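Local coordinates for protein superoxide dismutase (Candida albicans, PDB 4GUN) that binds manganese and probably uses it to convert superoxide radicals into hydrogen peroxide and molecular oxygen, at residues 86-91 with 194-199. The protein carries 2 engineered substitutions. Numbering follows the deposited sequence.
Sequences NLAPVS and VINWAE
Leu87 and Ile195 form the non-hydrogen-bonded pair of an isolated antiparallel bridge between two loops. Asn196 N donates to Asn86 O over 2.8 Å, nearly straight (176°) yet from above the carbonyl plane. On the other flank Ala88 N reaches Val194 O, also at 2.8 Å. Between these bonds the CA-H groups of Leu87 and Ile195 approach the same two oxygens. The tight part is largely apolar: CD2 of Leu87 touches CD1 of Ile195 and, at 3.9 Å, CG2 of Val194; the Asn86 amide lies alongside Ile195; and CB of Ala88 packs on CB of Asn196 at 3.7 Å. The loose end is at exposed Val90, whose CG2 stays 4.4 Å from Val194 CG1, and at the edge where a water links Leu87 O to Asn196 ND2, weakly at the amide. With CG anti to its backbone N (chi1 -175°), Asn196 takes the N-cap position of helix 197-205 through two weak bonds from Ala198 N and Glu199 N to OD1. The bridge thus joins the family's alpha-hairpin domain, just after helix 60-85, to its C-terminal domain, while Asn86 OD1 accepts from Ala168 N and Arg203, and Ile195 rests on Ile167 and Ile169 of strand 163-170.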
loop_
_atom_site.group_PDB
_atom_site.type_symbol
_atom_site.label_atom_id
_atom_site.label_comp_id
_atom_site.label_asym_id
_atom_site.label_seq_id
_atom_site.Cartn_x
_atom_site.Cartn_y
_atom_site.Cartn_z
ATOM N N ASN A 86 -18.112 -20.454 7.427
ATOM C CA ASN A 86 -17.243 -21.562 7.003
ATOM C C ASN A 86 -16.544 -22.287 8.151
ATOM O O ASN A 86 -15.544 -22.973 7.954
ATOM C CB ASN A 86 -16.344 -21.275 5.771
ATOM C CG ASN A 86 -15.265 -20.236 5.927
ATOM O OD1 ASN A 86 -15.151 -19.339 5.105
ATOM N ND2 ASN A 86 -14.388 -20.378 6.920
ATOM N N LEU A 87 -17.121 -22.165 9.354
ATOM C CA LEU A 87 -16.662 -22.868 10.542
ATOM C C LEU A 87 -17.837 -23.693 11.029
ATOM O O LEU A 87 -18.977 -23.247 10.932
ATOM C CB LEU A 87 -16.205 -21.893 11.649
ATOM C CG LEU A 87 -14.860 -21.158 11.438
ATOM C CD1 LEU A 87 -14.660 -20.098 12.500
ATOM C CD2 LEU A 87 -13.667 -22.126 11.433
ATOM N N ALA A 88 -17.577 -24.890 11.525
ATOM C CA ALA A 88 -18.643 -25.775 12.012
ATOM C C ALA A 88 -18.075 -26.768 13.012
ATOM O O ALA A 88 -16.966 -27.275 12.797
ATOM C CB ALA A 88 -19.278 -26.540 10.850
ATOM N N PRO A 89 -18.830 -27.114 14.078
ATOM C CA PRO A 89 -18.347 -28.164 14.997
ATOM C C PRO A 89 -18.120 -29.484 14.256
ATOM O O PRO A 89 -18.726 -29.711 13.195
ATOM C CB PRO A 89 -19.489 -28.326 16.007
ATOM C CG PRO A 89 -20.408 -27.184 15.798
ATOM C CD PRO A 89 -20.179 -26.625 14.446
ATOM N N VAL A 90 -17.240 -30.349 14.791
ATOM C CA VAL A 90 -16.956 -31.657 14.190
ATOM C C VAL A 90 -18.278 -32.447 14.012
ATOM O O VAL A 90 -18.548 -32.945 12.914
ATOM C CB VAL A 90 -15.831 -32.434 14.942
ATOM C CG1 VAL A 90 -15.712 -33.878 14.448
ATOM C CG2 VAL A 90 -14.486 -31.717 14.799
ATOM N N SER A 91 -19.148 -32.413 15.041
ATOM C CA SER A 91 -20.475 -33.055 15.076
ATOM C C SER A 91 -21.457 -32.521 14.001
ATOM O O SER A 91 -22.456 -33.176 13.707
ATOM C CB SER A 91 -21.093 -32.889 16.465
ATOM O OG SER A 91 -21.577 -31.568 16.661
ATOM N N VAL A 194 -12.183 -27.826 11.746
ATOM C CA VAL A 194 -13.509 -27.193 11.936
ATOM C C VAL A 194 -13.983 -26.398 10.728
ATOM O O VAL A 194 -14.930 -25.611 10.838
ATOM C CB VAL A 194 -13.689 -26.414 13.282
ATOM C CG1 VAL A 194 -13.756 -27.368 14.471
ATOM C CG2 VAL A 194 -12.615 -25.338 13.472
ATOM N N ILE A 195 -13.337 -26.605 9.568
ATOM C CA ILE A 195 -13.740 -25.907 8.353
ATOM C C ILE A 195 -15.006 -26.540 7.775
ATOM O O ILE A 195 -15.082 -27.757 7.625
ATOM C CB ILE A 195 -12.568 -25.746 7.347
ATOM C CG1 ILE A 195 -11.543 -24.673 7.834
ATOM C CG2 ILE A 195 -13.050 -25.470 5.909
ATOM C CD1 ILE A 195 -12.087 -23.212 8.087
ATOM N N ASN A 196 -16.009 -25.708 7.503
ATOM C CA ASN A 196 -17.283 -26.153 6.945
ATOM C C ASN A 196 -17.219 -26.157 5.403
ATOM O O ASN A 196 -17.506 -25.146 4.759
ATOM C CB ASN A 196 -18.403 -25.261 7.448
ATOM C CG ASN A 196 -19.789 -25.692 7.032
ATOM O OD1 ASN A 196 -19.996 -26.678 6.326
ATOM N ND2 ASN A 196 -20.769 -24.934 7.435
ATOM N N TRP A 197 -16.827 -27.306 4.825
ATOM C CA TRP A 197 -16.734 -27.490 3.382
ATOM C C TRP A 197 -18.098 -27.554 2.679
ATOM O O TRP A 197 -18.142 -27.350 1.467
ATOM C CB TRP A 197 -15.858 -28.695 3.023
ATOM C CG TRP A 197 -14.389 -28.478 3.240
ATOM C CD1 TRP A 197 -13.618 -29.012 4.232
ATOM C CD2 TRP A 197 -13.503 -27.710 2.412
ATOM N NE1 TRP A 197 -12.305 -28.629 4.072
ATOM C CE2 TRP A 197 -12.204 -27.837 2.955
ATOM C CE3 TRP A 197 -13.673 -26.956 1.235
ATOM C CZ2 TRP A 197 -11.088 -27.189 2.397
ATOM C CZ3 TRP A 197 -12.570 -26.307 0.694
ATOM C CH2 TRP A 197 -11.288 -26.464 1.247
ATOM N N ALA A 198 -19.203 -27.843 3.404
ATOM C CA ALA A 198 -20.542 -27.859 2.802
ATOM C C ALA A 198 -20.934 -26.417 2.428
ATOM O O ALA A 198 -21.582 -26.203 1.398
ATOM C CB ALA A 198 -21.560 -28.457 3.761
ATOM N N GLU A 199 -20.496 -25.430 3.250
ATOM C CA GLU A 199 -20.713 -24.011 2.966
ATOM C C GLU A 199 -19.898 -23.623 1.735
ATOM O O GLU A 199 -20.417 -22.930 0.870
ATOM C CB GLU A 199 -20.371 -23.100 4.176
ATOM C CG GLU A 199 -20.542 -21.596 3.920
ATOM C CD GLU A 199 -21.913 -21.100 3.475
ATOM O OE1 GLU A 199 -22.920 -21.752 3.822
ATOM O OE2 GLU A 199 -21.983 -20.055 2.790
HETATM O O HOH W 1 -21.426 -23.227 10.188
#